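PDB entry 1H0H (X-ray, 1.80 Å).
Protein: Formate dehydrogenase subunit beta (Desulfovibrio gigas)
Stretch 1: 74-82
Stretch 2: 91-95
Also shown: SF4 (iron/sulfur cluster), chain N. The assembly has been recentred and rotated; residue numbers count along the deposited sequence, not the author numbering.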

# COMPACT_ATOMS: atom_id res chain seq x y z
N HIS B 74 -1.34 38.19 -3.04
CA HIS B 74 -1.22 39.17 -1.98
C HIS B 74 -0.28 40.30 -2.39
O HIS B 74 0.75 40.57 -1.75
CB HIS B 74 -0.87 38.50 -0.65
CG HIS B 74 -1.99 37.66 -0.15
ND1 HIS B 74 -3.02 38.18 0.61
CD2 HIS B 74 -2.31 36.36 -0.38
CE1 HIS B 74 -3.90 37.23 0.86
NE2 HIS B 74 -3.48 36.11 0.29
N CYS B 75 -0.64 40.90 -3.52
CA CYS B 75 0.08 42.03 -4.11
C CYS B 75 0.48 43.07 -3.08
O CYS B 75 -0.31 43.45 -2.21
CB CYS B 75 -0.80 42.69 -5.17
SG CYS B 75 -1.13 41.62 -6.58
N ILE B 76 1.73 43.53 -3.18
CA ILE B 76 2.23 44.51 -2.25
C ILE B 76 1.39 45.79 -2.30
O ILE B 76 1.10 46.42 -1.28
CB ILE B 76 3.71 44.77 -2.55
CG1 ILE B 76 4.51 43.52 -2.15
CG2 ILE B 76 4.22 46.02 -1.81
CD1 ILE B 76 5.91 43.53 -2.71
N ALA B 77 1.00 46.16 -3.51
CA ALA B 77 0.17 47.34 -3.75
C ALA B 77 -1.03 46.82 -4.52
O ALA B 77 -1.08 46.93 -5.74
CB ALA B 77 0.93 48.35 -4.59
N PRO B 78 -2.01 46.28 -3.80
CA PRO B 78 -3.12 45.54 -4.42
C PRO B 78 -4.09 46.35 -5.26
O PRO B 78 -4.81 47.20 -4.72
CB PRO B 78 -3.83 44.91 -3.21
CG PRO B 78 -3.48 45.79 -2.05
CD PRO B 78 -2.09 46.31 -2.32
N PRO B 79 -4.12 46.11 -6.56
CA PRO B 79 -5.04 46.83 -7.44
C PRO B 79 -6.51 46.48 -7.18
O PRO B 79 -7.34 47.33 -7.43
CB PRO B 79 -4.62 46.41 -8.85
CG PRO B 79 -3.69 45.29 -8.71
CD PRO B 79 -3.25 45.16 -7.28
N CYS B 80 -6.81 45.28 -6.70
CA CYS B 80 -8.21 44.96 -6.39
C CYS B 80 -8.73 45.93 -5.35
O CYS B 80 -9.80 46.52 -5.53
CB CYS B 80 -8.33 43.54 -5.89
SG CYS B 80 -7.28 43.20 -4.48
N LYS B 81 -7.97 46.11 -4.27
CA LYS B 81 -8.36 47.07 -3.23
C LYS B 81 -8.36 48.51 -3.71
O LYS B 81 -9.23 49.31 -3.34
CB LYS B 81 -7.44 46.99 -2.02
CG LYS B 81 -7.89 47.94 -0.88
CD LYS B 81 -7.06 47.72 0.39
CE LYS B 81 -7.14 48.90 1.34
NZ LYS B 81 -8.52 49.20 1.71
N ALA B 82 -7.36 48.86 -4.51
CA ALA B 82 -7.27 50.22 -4.99
C ALA B 82 -8.56 50.63 -5.71
O ALA B 82 -9.01 51.76 -5.60
CB ALA B 82 -6.06 50.37 -5.91
N ALA B 91 -14.32 47.37 2.26
CA ALA B 91 -14.66 46.14 1.54
C ALA B 91 -13.51 45.13 1.51
O ALA B 91 -13.70 43.96 1.77
CB ALA B 91 -15.07 46.47 0.11
N ILE B 92 -12.32 45.61 1.15
CA ILE B 92 -11.12 44.78 1.11
C ILE B 92 -10.14 45.38 2.10
O ILE B 92 -9.78 46.54 1.97
CB ILE B 92 -10.52 44.78 -0.32
CG1 ILE B 92 -11.50 44.13 -1.31
CG2 ILE B 92 -9.16 44.10 -0.32
CD1 ILE B 92 -11.17 44.37 -2.74
N ILE B 93 -9.79 44.61 3.14
CA ILE B 93 -8.82 45.05 4.14
C ILE B 93 -7.39 44.73 3.69
O ILE B 93 -7.13 43.64 3.14
CB ILE B 93 -9.10 44.37 5.50
CG1 ILE B 93 -10.43 44.85 6.05
CG2 ILE B 93 -7.96 44.65 6.52
CD1 ILE B 93 -10.91 44.08 7.31
N HIS B 94 -6.48 45.68 3.89
CA HIS B 94 -5.06 45.46 3.65
C HIS B 94 -4.38 45.45 5.03
O HIS B 94 -4.20 46.50 5.65
CB HIS B 94 -4.48 46.55 2.75
CG HIS B 94 -3.18 46.19 2.10
ND1 HIS B 94 -2.42 47.12 1.42
CD2 HIS B 94 -2.52 45.01 1.99
CE1 HIS B 94 -1.34 46.53 0.94
NE2 HIS B 94 -1.38 45.25 1.27
N ASP B 95 -4.00 44.26 5.49
CA ASP B 95 -3.51 44.11 6.84
C ASP B 95 -2.04 44.46 6.97
O ASP B 95 -1.19 43.79 6.41
CB ASP B 95 -3.75 42.69 7.33
CG ASP B 95 -3.31 42.50 8.75
OD1 ASP B 95 -3.89 43.19 9.61
OD2 ASP B 95 -2.39 41.70 9.10
FE1 SF4 N . -5.51 39.89 -7.52
FE2 SF4 N . -4.93 38.88 -5.02
FE3 SF4 N . -3.31 40.91 -6.21
FE4 SF4 N . -5.87 41.50 -5.38
S1 SF4 N . -4.04 40.92 -4.00
S2 SF4 N . -5.02 42.11 -7.30
S3 SF4 N . -6.98 39.46 -5.83
S4 SF4 N . -3.60 38.66 -6.93
O HOH W 1 0.22 43.12 0.35

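Stretch 1 is a loop that turns into a helix at P79, with P78 at the N-cap position; the bond from A82 N to P78 O (3.0 Å) closes its first turn. I92, I93 and H94 of stretch 2 run as strand, which comes nearest the helix where the CA atoms of K81 and I92 lie 5.6 Å apart. Alternation along the strand sets the pattern of contact: I92 and H94 direct their CA-to-CB bonds toward stretch 1, whereas that of I93 points away and leaves its side chain exposed.

K81 joins the two backbones. Its chi1, chi2 and chi3 are all t, so the methylene chain runs out extended; chi4 then turns to p (57°), and K81 NZ donates a hydrogen bond to I92 O at 3.0 Å. A long, flexible side chain suits this place, because its amine reaches a strand carbonyl while its carbons pack on the way: K81 CB lies 3.8 Å from I92 CG2, and K81 CD lies 3.7 Å from H94 CB.

I92, in the m, t rotamer, is a branched aliphatic that fills apolar space against K81 CB and C80 CB; I92 CD1 lies 4.3 Å from C80 CB, an apolar contact with a residue that binds the cluster. Thiolate sulfur is a good ligand for iron, and in their rotamers both cysteines reach one: C80, in p (55°), places C80 SG 2.4 Å from SF4 FE4, and C75, in m, places C75 SG 2.3 Å from SF4 FE3.

H94 has chi1 t (-162°), and its flat ring lies against the loop. P78 CG sits 3.8 Å from the centroid of the H94 ring, 13° off the normal, a CH-pi contact in which the slightly polarized C-H groups of proline meet the pi face. At the ring edge, I76 O approaches H94 CE1 to 3.3 Å. The imidazole also serves a polar role: water 1 lies 2.8 Å from H94 NE2 and donates to C75 O at 2.6 Å, bridging ring and loop by hydrogen bonds.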